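Local coordinates for protein glutathione S-transferase (Sulfitobacter, PDB 4GF0) that binds glutathione and, as a glutathione transferase homologue, probably conjugates it through its thiol to electrophilic substrates, at residues Leu4-Thr9 against Pro55-Glu60; Phe8-Ile13 against Pro30-Phe35. All coordinates share one frame; numbering follows the deposited sequence.

Contact 1 (Leu4-Thr9 against Pro55-Glu60); sequences LTLYFT and PALRLE
Strand 4-8 and strand 56-58 run antiparallel, their axes 4.7 Å apart at closest approach, with Thr5-Arg58 and Tyr7-Ala56 as hydrogen-bonded pairs flanking the non-hydrogen-bonded pair Leu6-Leu57. The bond from Arg58 N to Thr5 O is short and nearly straight (2.8 Å, 168° at the hydrogen), whereas that from Ala56 N to Tyr7 O is weak. On the face carrying Tyr7, the phenol reaches past Ala56 to Arg58, whose NH2 donates to Tyr7 OH (3.2 Å). The hydroxyl lies in the guanidinium plane, and the ring is turned 74° from that plane. A bend at chi3 (-57°) turns NE of Arg58 off the line of its otherwise extended chain. A phenylalanine in place of Tyr7 would probably leave Arg58 NH2 without this acceptor and its guanidinium freer to turn. On the face of Leu6 and Leu57 the CD1 methyls meet at 4.0 Å, and Leu6 CD1 also packs on Pro55 CB. Beyond them Leu4 and Leu59 touch through their CD2 atoms. A water links Thr5 OG1 (2.7 Å) to Arg58 O. Leu4, Leu6, Leu59 and Pro55 pack against helices 14-23 and 68-78, while the phenol-guanidinium bond ties the strands together through side chains as well as backbones.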
loop_
_atom_site.group_PDB
_atom_site.type_symbol
_atom_site.label_atom_id
_atom_site.label_comp_id
_atom_site.label_asym_id
_atom_site.label_seq_id
_atom_site.Cartn_x
_atom_site.Cartn_y
_atom_site.Cartn_z
ATOM N N LEU A 4 5.313 -10.370 -19.750
ATOM C CA LEU A 4 4.408 -9.660 -18.864
ATOM C C LEU A 4 3.686 -8.572 -19.642
ATOM O O LEU A 4 4.271 -7.951 -20.529
ATOM C CB LEU A 4 5.227 -8.981 -17.771
ATOM C CG LEU A 4 6.042 -9.881 -16.850
ATOM C CD1 LEU A 4 6.841 -9.026 -15.866
ATOM C CD2 LEU A 4 5.102 -10.810 -16.116
ATOM N N THR A 5 2.434 -8.311 -19.276
ATOM C CA THR A 5 1.682 -7.205 -19.850
ATOM C C THR A 5 1.325 -6.238 -18.739
ATOM O O THR A 5 0.728 -6.627 -17.733
ATOM C CB THR A 5 0.394 -7.700 -20.515
ATOM O OG1 THR A 5 0.717 -8.707 -21.478
ATOM C CG2 THR A 5 -0.323 -6.546 -21.217
ATOM N N LEU A 6 1.688 -4.972 -18.917
ATOM C CA LEU A 6 1.430 -3.976 -17.890
ATOM C C LEU A 6 0.388 -3.004 -18.390
ATOM O O LEU A 6 0.598 -2.347 -19.406
ATOM C CB LEU A 6 2.703 -3.198 -17.575
ATOM C CG LEU A 6 2.507 -2.051 -16.579
ATOM C CD1 LEU A 6 2.199 -2.605 -15.196
ATOM C CD2 LEU A 6 3.774 -1.193 -16.544
ATOM N N TYR A 7 -0.721 -2.897 -17.665
ATOM C CA TYR A 7 -1.723 -1.885 -17.970
ATOM C C TYR A 7 -1.339 -0.613 -17.221
ATOM O O TYR A 7 -1.155 -0.636 -16.014
ATOM C CB TYR A 7 -3.101 -2.381 -17.535
ATOM C CG TYR A 7 -3.514 -3.602 -18.311
ATOM C CD1 TYR A 7 -3.117 -4.872 -17.919
ATOM C CD2 TYR A 7 -4.272 -3.479 -19.467
ATOM C CE1 TYR A 7 -3.487 -5.996 -18.663
ATOM C CE2 TYR A 7 -4.644 -4.587 -20.197
ATOM C CZ TYR A 7 -4.248 -5.834 -19.795
ATOM O OH TYR A 7 -4.628 -6.929 -20.536
ATOM N N PHE A 8 -1.210 0.485 -17.953
ATOM C CA PHE A 8 -0.670 1.708 -17.384
ATOM C C PHE A 8 -1.334 2.915 -18.017
ATOM O O PHE A 8 -2.015 2.814 -19.044
ATOM C CB PHE A 8 0.837 1.787 -17.666
ATOM C CG PHE A 8 1.159 2.333 -19.027
ATOM C CD1 PHE A 8 1.094 1.512 -20.150
ATOM C CD2 PHE A 8 1.500 3.673 -19.200
ATOM C CE1 PHE A 8 1.373 2.017 -21.417
ATOM C CE2 PHE A 8 1.761 4.178 -20.460
ATOM C CZ PHE A 8 1.703 3.349 -21.568
ATOM N N THR A 9 -1.096 4.076 -17.418
ATOM C CA THR A 9 -1.567 5.334 -17.974
ATOM C C THR A 9 -0.432 6.319 -17.767
ATOM O O THR A 9 0.147 6.348 -16.679
ATOM C CB THR A 9 -2.819 5.810 -17.233
ATOM O OG1 THR A 9 -3.848 4.820 -17.356
ATOM C CG2 THR A 9 -3.322 7.145 -17.798
ATOM N N PRO A 55 -1.824 0.549 -11.789
ATOM C CA PRO A 55 -1.449 -0.550 -12.689
ATOM C C PRO A 55 -2.214 -1.847 -12.473
ATOM O O PRO A 55 -2.764 -2.093 -11.394
ATOM C CB PRO A 55 0.015 -0.791 -12.328
ATOM C CG PRO A 55 0.058 -0.466 -10.836
ATOM C CD PRO A 55 -0.829 0.738 -10.714
ATOM N N ALA A 56 -2.211 -2.684 -13.509
ATOM C CA ALA A 56 -2.515 -4.099 -13.351
ATOM C C ALA A 56 -1.465 -4.815 -14.174
ATOM O O ALA A 56 -0.980 -4.286 -15.181
ATOM C CB ALA A 56 -3.928 -4.425 -13.857
ATOM N N LEU A 57 -1.107 -6.018 -13.752
ATOM C CA LEU A 57 -0.084 -6.780 -14.456
ATOM C C LEU A 57 -0.635 -8.144 -14.810
ATOM O O LEU A 57 -1.147 -8.854 -13.943
ATOM C CB LEU A 57 1.148 -6.941 -13.559
ATOM C CG LEU A 57 2.404 -7.535 -14.203
ATOM C CD1 LEU A 57 3.038 -6.514 -15.171
ATOM C CD2 LEU A 57 3.387 -7.951 -13.106
ATOM N N ARG A 58 -0.533 -8.520 -16.083
ATOM C CA ARG A 58 -0.945 -9.848 -16.480
ATOM C C ARG A 58 0.282 -10.736 -16.578
ATOM O O ARG A 58 1.242 -10.423 -17.299
ATOM C CB ARG A 58 -1.670 -9.825 -17.831
ATOM C CG ARG A 58 -2.089 -11.213 -18.297
ATOM C CD ARG A 58 -2.655 -11.199 -19.713
ATOM N NE ARG A 58 -3.791 -10.291 -19.811
ATOM C CZ ARG A 58 -5.020 -10.584 -19.394
ATOM N NH1 ARG A 58 -5.276 -11.769 -18.849
ATOM N NH2 ARG A 58 -5.995 -9.689 -19.518
ATOM N N LEU A 59 0.247 -11.851 -15.862
ATOM C CA LEU A 59 1.393 -12.761 -15.829
ATOM C C LEU A 59 1.359 -13.700 -17.020
ATOM O O LEU A 59 0.398 -13.699 -17.794
ATOM C CB LEU A 59 1.399 -13.560 -14.526
ATOM C CG LEU A 59 1.400 -12.714 -13.254
ATOM C CD1 LEU A 59 1.569 -13.627 -12.033
ATOM C CD2 LEU A 59 2.481 -11.628 -13.292
ATOM N N GLU A 60 2.407 -14.508 -17.162
ATOM C CA GLU A 60 2.522 -15.418 -18.292
ATOM C C GLU A 60 1.398 -16.444 -18.321
ATOM O O GLU A 60 1.050 -16.952 -19.391
ATOM C CB GLU A 60 3.889 -16.117 -18.289
ATOM C CG GLU A 60 5.078 -15.171 -18.455
ATOM C CD GLU A 60 6.393 -15.827 -18.050
ATOM O OE1 GLU A 60 6.369 -16.636 -17.095
ATOM O OE2 GLU A 60 7.443 -15.545 -18.684
HETATM O O HOH W 1 1.218 -11.136 -20.417
#

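Contact 2 (Phe8-Ile13 against Pro30-Phe35); sequences FTPGTI and PVRVDF. With GSH (glutathione), chain D.
Thr9 O is gripped by two donors of Thr12, the hydroxyl OG1 at 2.6 Å and the backbone N, which closes the type II turn from Thr9 to Thr12. Both branches of the Thr9 side chain touch segment 30-35: OG1 donates to Val33 O (2.8 Å), and CG2, anti to the backbone N, sits 3.8 Å from the centroid of the Phe35 ring. This CH-pi contact lies only 8° off the ring normal, so the methyl covers the middle of one face. Thr12 CG2 meets Phe35 CE2 tip to tip, while Phe35 CZ comes within 3.6 Å of CA3 of glutathione. Thr12 CB and Ile13 N both lie close to the sulfur, Ile13 N at 3.4 Å from SG2. At the other end Phe8 N donates to Val31 O and Val33 N to Phe8 O (2.8 Å), the parallel pattern around the Phe8-Arg32 bridge. CE1 of the Phe8 ring lies 3.6 Å from Pro30 CB and also touches Arg32 CB. Within the thioredoxin-like domain, the turn leads from strand 4-8 into helix 14-23, the helix of the beta-alpha-beta crossover to parallel strand 28-32; Thr9 N bonds to Ser14 OG, the chain leaving strand 28-32 runs on to Phe35, and Ile13 packs on helix 162-170.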
loop_
_atom_site.group_PDB
_atom_site.type_symbol
_atom_site.label_atom_id
_atom_site.label_comp_id
_atom_site.label_asym_id
_atom_site.label_seq_id
_atom_site.Cartn_x
_atom_site.Cartn_y
_atom_site.Cartn_z
ATOM N N PHE A 8 -1.210 0.485 -17.953
ATOM C CA PHE A 8 -0.670 1.708 -17.384
ATOM C C PHE A 8 -1.334 2.915 -18.017
ATOM O O PHE A 8 -2.015 2.814 -19.044
ATOM C CB PHE A 8 0.837 1.787 -17.666
ATOM C CG PHE A 8 1.159 2.333 -19.027
ATOM C CD1 PHE A 8 1.094 1.512 -20.150
ATOM C CD2 PHE A 8 1.500 3.673 -19.200
ATOM C CE1 PHE A 8 1.373 2.017 -21.417
ATOM C CE2 PHE A 8 1.761 4.178 -20.460
ATOM C CZ PHE A 8 1.703 3.349 -21.568
ATOM N N THR A 9 -1.096 4.076 -17.418
ATOM C CA THR A 9 -1.567 5.334 -17.974
ATOM C C THR A 9 -0.432 6.319 -17.767
ATOM O O THR A 9 0.147 6.348 -16.679
ATOM C CB THR A 9 -2.819 5.810 -17.233
ATOM O OG1 THR A 9 -3.848 4.820 -17.356
ATOM C CG2 THR A 9 -3.322 7.145 -17.798
ATOM N N PRO A 10 -0.091 7.105 -18.800
ATOM C CA PRO A 10 1.053 8.014 -18.640
ATOM C C PRO A 10 0.847 8.940 -17.443
ATOM O O PRO A 10 -0.288 9.356 -17.191
ATOM C CB PRO A 10 1.049 8.818 -19.943
ATOM C CG PRO A 10 0.377 7.907 -20.941
ATOM C CD PRO A 10 -0.686 7.190 -20.148
ATOM N N GLY A 11 1.913 9.210 -16.692
ATOM C CA GLY A 11 1.843 10.162 -15.597
ATOM C C GLY A 11 1.238 9.607 -14.320
ATOM O O GLY A 11 1.100 10.333 -13.332
ATOM N N THR A 12 0.862 8.331 -14.331
ATOM C CA THR A 12 0.267 7.716 -13.143
ATOM C C THR A 12 1.254 6.817 -12.415
ATOM O O THR A 12 2.376 6.566 -12.892
ATOM C CB THR A 12 -1.015 6.913 -13.475
ATOM O OG1 THR A 12 -0.680 5.760 -14.260
ATOM C CG2 THR A 12 -2.016 7.781 -14.239
ATOM N N ILE A 13 0.813 6.291 -11.276
ATOM C CA ILE A 13 1.660 5.460 -10.434
ATOM C C ILE A 13 2.063 4.148 -11.116
ATOM O O ILE A 13 3.072 3.535 -10.746
ATOM C CB ILE A 13 0.990 5.180 -9.066
ATOM C CG1 ILE A 13 2.030 4.753 -8.026
ATOM C CG2 ILE A 13 -0.150 4.157 -9.209
ATOM C CD1 ILE A 13 3.128 5.802 -7.820
ATOM N N PRO A 30 3.530 -3.028 -22.747
ATOM C CA PRO A 30 2.719 -1.977 -22.114
ATOM C C PRO A 30 1.381 -1.785 -22.838
ATOM O O PRO A 30 1.350 -1.733 -24.073
ATOM C CB PRO A 30 3.574 -0.714 -22.287
ATOM C CG PRO A 30 4.910 -1.181 -22.822
ATOM C CD PRO A 30 4.661 -2.479 -23.511
ATOM N N VAL A 31 0.293 -1.687 -22.078
ATOM C CA VAL A 31 -1.015 -1.389 -22.642
ATOM C C VAL A 31 -1.537 -0.118 -22.021
ATOM O O VAL A 31 -1.738 -0.053 -20.808
ATOM C CB VAL A 31 -2.026 -2.508 -22.368
ATOM C CG1 VAL A 31 -3.418 -2.106 -22.880
ATOM C CG2 VAL A 31 -1.567 -3.794 -23.006
ATOM N N ARG A 32 -1.777 0.890 -22.853
ATOM C CA ARG A 32 -2.240 2.175 -22.334
ATOM C C ARG A 32 -3.739 2.158 -22.038
ATOM O O ARG A 32 -4.542 1.721 -22.866
ATOM C CB ARG A 32 -1.888 3.308 -23.307
ATOM C CG ARG A 32 -2.300 4.689 -22.800
ATOM C CD ARG A 32 -1.622 5.803 -23.589
ATOM N NE ARG A 32 -2.028 5.824 -24.991
ATOM C CZ ARG A 32 -3.147 6.390 -25.438
ATOM N NH1 ARG A 32 -3.986 6.973 -24.589
ATOM N NH2 ARG A 32 -3.430 6.368 -26.734
ATOM N N VAL A 33 -4.107 2.606 -20.836
ATOM C CA VAL A 33 -5.501 2.736 -20.450
ATOM C C VAL A 33 -5.825 4.223 -20.483
ATOM O O VAL A 33 -5.184 5.012 -19.794
ATOM C CB VAL A 33 -5.747 2.162 -19.046
ATOM C CG1 VAL A 33 -7.199 2.342 -18.646
ATOM C CG2 VAL A 33 -5.350 0.684 -19.007
ATOM N N ASP A 34 -6.798 4.602 -21.304
ATOM C CA ASP A 34 -7.064 6.011 -21.599
ATOM C C ASP A 34 -8.060 6.662 -20.627
ATOM O O ASP A 34 -9.268 6.432 -20.722
ATOM C CB ASP A 34 -7.572 6.130 -23.039
ATOM C CG ASP A 34 -7.641 7.564 -23.526
ATOM O OD1 ASP A 34 -7.100 8.465 -22.850
ATOM O OD2 ASP A 34 -8.230 7.786 -24.604
ATOM N N PHE A 35 -7.551 7.476 -19.702
ATOM C CA PHE A 35 -8.393 8.170 -18.720
ATOM C C PHE A 35 -9.283 9.221 -19.370
ATOM O O PHE A 35 -10.303 9.620 -18.800
ATOM C CB PHE A 35 -7.536 8.873 -17.664
ATOM C CG PHE A 35 -6.962 7.961 -16.618
ATOM C CD1 PHE A 35 -6.972 6.580 -16.775
ATOM C CD2 PHE A 35 -6.408 8.494 -15.463
ATOM C CE1 PHE A 35 -6.433 5.746 -15.799
ATOM C CE2 PHE A 35 -5.866 7.668 -14.484
ATOM C CZ PHE A 35 -5.880 6.288 -14.653
HETATM N N1 GSH D . -3.518 1.658 -4.364
HETATM C CA1 GSH D . -3.411 1.637 -5.805
HETATM C C1 GSH D . -2.018 1.271 -6.208
HETATM O O11 GSH D . -1.817 0.578 -7.242
HETATM O O12 GSH D . -1.037 1.677 -5.528
HETATM C CB1 GSH D . -3.716 3.005 -6.369
HETATM C CG1 GSH D . -4.060 2.821 -7.849
HETATM C CD1 GSH D . -4.635 4.131 -8.399
HETATM O OE1 GSH D . -5.459 4.782 -7.755
HETATM N N2 GSH D . -4.185 4.598 -9.707
HETATM C CA2 GSH D . -4.724 5.823 -10.246
HETATM C C2 GSH D . -5.947 5.465 -11.048
HETATM O O2 GSH D . -6.035 4.379 -11.606
HETATM C CB2 GSH D . -3.731 6.502 -11.133
HETATM S SG2 GSH D . -2.349 7.079 -10.162
HETATM N N3 GSH D . -7.065 6.393 -11.166
HETATM C CA3 GSH D . -8.219 5.996 -11.964
HETATM C C3 GSH D . -9.510 6.441 -11.324
HETATM O O31 GSH D . -9.539 6.763 -10.101
HETATM O O32 GSH D . -10.581 6.473 -12.010
#

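Contacts 1 and 2 lie on the two sides of strand 4-8, which pairs antiparallel with 56-58 and parallel with 28-32; their centres are about 10 Å apart and they share Phe8 and Thr9. Leu6 O, in contact 1, probably accepts a hydrogen bond from Val31 N of contact 2 (2.8 Å), and Thr5 CG2 packs on Val31 CG2 at 3.5 Å. Near the ligand the two meet again, where Pro55 CD lies 3.8 Å from Ile13 CG2. Pro55, after a cis peptide bond as is usual at this place in glutathione transferases, joins Thr12, Ile13 and Phe35 in the glutathione pocket, which Arg53, Val54, Glu67 and Thr68 also line.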